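Local coordinates for protein helicase of the snf2/rad54 family (Sulfolobus solfataricus, PDB 1Z5Z) that probably uses the energy of ATP hydrolysis to move along DNA and remodel protein-DNA complexes, as a SWI2/SNF2-type ATPase, at residues K158-P163 with L181-R186. Numbering follows the deposited sequence.
Sequences KFQNNP and LTSANR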
loop_
_atom_site.group_PDB
_atom_site.type_symbol
_atom_site.label_atom_id
_atom_site.label_comp_id
_atom_site.label_asym_id
_atom_site.label_seq_id
_atom_site.Cartn_x
_atom_site.Cartn_y
_atom_site.Cartn_z
ATOM N N LYS A 158 19.614 1.169 -14.644
ATOM C CA LYS A 158 19.844 -0.242 -14.469
ATOM C C LYS A 158 18.573 -1.072 -14.681
ATOM O O LYS A 158 18.621 -2.148 -15.292
ATOM C CB LYS A 158 20.402 -0.523 -13.093
ATOM C CG LYS A 158 20.621 -1.990 -12.848
ATOM C CD LYS A 158 20.907 -2.287 -11.382
ATOM C CE LYS A 158 22.255 -1.760 -10.922
ATOM N NZ LYS A 158 22.450 -2.020 -9.468
ATOM N N PHE A 159 17.433 -0.596 -14.189
ATOM C CA PHE A 159 16.206 -1.371 -14.355
ATOM C C PHE A 159 15.707 -1.276 -15.781
ATOM O O PHE A 159 15.245 -2.250 -16.329
ATOM C CB PHE A 159 15.100 -0.882 -13.410
ATOM C CG PHE A 159 13.790 -1.630 -13.561
ATOM C CD1 PHE A 159 12.764 -1.111 -14.343
ATOM C CD2 PHE A 159 13.596 -2.871 -12.955
ATOM C CE1 PHE A 159 11.557 -1.818 -14.522
ATOM C CE2 PHE A 159 12.396 -3.596 -13.127
ATOM C CZ PHE A 159 11.376 -3.062 -13.913
ATOM N N GLN A 160 15.793 -0.090 -16.367
ATOM C CA GLN A 160 15.300 0.130 -17.712
ATOM C C GLN A 160 16.101 -0.547 -18.819
ATOM O O GLN A 160 15.532 -0.929 -19.834
ATOM C CB GLN A 160 15.262 1.629 -18.012
ATOM C CG GLN A 160 14.158 2.416 -17.334
ATOM C CD GLN A 160 12.782 2.121 -17.911
ATOM O OE1 GLN A 160 12.079 1.189 -17.482
ATOM N NE2 GLN A 160 12.391 2.919 -18.899
ATOM N N ASN A 161 17.405 -0.706 -18.621
ATOM C CA ASN A 161 18.234 -1.263 -19.686
ATOM C C ASN A 161 18.791 -2.655 -19.545
ATOM O O ASN A 161 19.288 -3.207 -20.502
ATOM C CB ASN A 161 19.398 -0.320 -19.968
ATOM C CG ASN A 161 18.968 1.113 -20.035
ATOM O OD1 ASN A 161 18.049 1.469 -20.777
ATOM N ND2 ASN A 161 19.630 1.954 -19.267
ATOM N N ASN A 162 18.729 -3.236 -18.371
ATOM C CA ASN A 162 19.267 -4.566 -18.206
ATOM C C ASN A 162 18.111 -5.571 -17.968
ATOM O O ASN A 162 17.547 -5.610 -16.881
ATOM C CB ASN A 162 20.261 -4.556 -17.033
ATOM C CG ASN A 162 20.826 -5.911 -16.753
ATOM O OD1 ASN A 162 20.207 -6.918 -17.082
ATOM N ND2 ASN A 162 21.998 -5.955 -16.112
ATOM N N PRO A 163 17.737 -6.392 -18.991
ATOM C CA PRO A 163 16.648 -7.384 -18.861
ATOM C C PRO A 163 16.844 -8.376 -17.723
ATOM O O PRO A 163 15.871 -8.985 -17.244
ATOM C CB PRO A 163 16.646 -8.084 -20.221
ATOM C CG PRO A 163 17.103 -7.030 -21.141
ATOM C CD PRO A 163 18.247 -6.384 -20.380
ATOM N N LEU A 181 8.239 3.674 -15.463
ATOM C CA LEU A 181 9.306 2.757 -15.857
ATOM C C LEU A 181 8.783 1.882 -16.993
ATOM O O LEU A 181 8.181 0.856 -16.739
ATOM C CB LEU A 181 9.724 1.900 -14.650
ATOM C CG LEU A 181 10.413 2.708 -13.538
ATOM C CD1 LEU A 181 10.414 1.933 -12.237
ATOM C CD2 LEU A 181 11.833 3.072 -13.991
ATOM N N THR A 182 9.021 2.302 -18.233
ATOM C CA THR A 182 8.528 1.579 -19.407
ATOM C C THR A 182 9.033 0.149 -19.578
ATOM O O THR A 182 8.411 -0.654 -20.283
ATOM C CB THR A 182 8.838 2.354 -20.690
ATOM O OG1 THR A 182 10.210 2.722 -20.676
ATOM C CG2 THR A 182 7.991 3.628 -20.768
ATOM N N SER A 183 10.152 -0.194 -18.958
ATOM C CA SER A 183 10.607 -1.566 -19.112
ATOM C C SER A 183 9.865 -2.543 -18.230
ATOM O O SER A 183 9.999 -3.736 -18.438
ATOM C CB SER A 183 12.100 -1.670 -18.866
ATOM O OG SER A 183 12.768 -0.812 -19.776
ATOM N N ALA A 184 9.069 -2.069 -17.261
ATOM C CA ALA A 184 8.316 -2.999 -16.428
ATOM C C ALA A 184 7.121 -3.608 -17.207
ATOM O O ALA A 184 6.378 -2.906 -17.899
ATOM C CB ALA A 184 7.810 -2.289 -15.153
ATOM N N ASN A 185 6.969 -4.916 -17.083
ATOM C CA ASN A 185 5.932 -5.694 -17.740
ATOM C C ASN A 185 4.827 -5.922 -16.737
ATOM O O ASN A 185 3.697 -6.170 -17.091
ATOM C CB ASN A 185 6.488 -7.082 -18.155
ATOM C CG ASN A 185 7.751 -6.979 -19.005
ATOM O OD1 ASN A 185 8.878 -7.181 -18.537
ATOM N ND2 ASN A 185 7.565 -6.627 -20.260
ATOM N N ARG A 186 5.180 -5.844 -15.462
ATOM C CA ARG A 186 4.223 -6.100 -14.391
ATOM C C ARG A 186 4.403 -5.028 -13.309
ATOM O O ARG A 186 5.531 -4.688 -12.935
ATOM C CB ARG A 186 4.507 -7.484 -13.839
ATOM C CG ARG A 186 3.715 -7.902 -12.666
ATOM C CD ARG A 186 2.530 -8.714 -13.091
ATOM N NE ARG A 186 2.868 -9.794 -14.014
ATOM C CZ ARG A 186 2.088 -10.859 -14.204
ATOM N NH1 ARG A 186 0.951 -10.972 -13.516
ATOM N NH2 ARG A 186 2.406 -11.790 -15.103
#
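Gln160, in the last turn of helix 149-161, grips the type I beta turn Leu181-Ala184 in the RecA-like fold of the helicase C-terminal domain. The turn lies in the loop that leads into strand 186-189. The Gln160 side chain bends at chi2 (-71°), which brings its amide against the turn. OE1 accepts from the backbone N of Ser183 at 2.8 Å, and this donor approaches from 22° off the plane of the carbonyl. NE2 donates to Thr182 OG1 at 2.8 Å, and that oxygen lies near the amide plane. The two bonds fix the rotation of the amide. An alanine here would probably leave Ser183 N and Thr182 OG1 without these partners and weaken the hold on the turn. The buried ring of the preceding residue, Phe159, packs on the same turn. With CG anti to the backbone N (chi1 179°), the ring reaches toward the turn, and CE1 comes 3.8 Å from Ala184 CB and 4.1 Å from Leu181 CB, while Ala184 N sits at the ring edge. Phe159 and Leu181 both also touch Ile168 of the central sheet. Lys114 makes a cation-pi contact with the ring. Ser183 OG donates to a lone pair of Gln160 O at 2.8 Å, lying in the plane of that carbonyl.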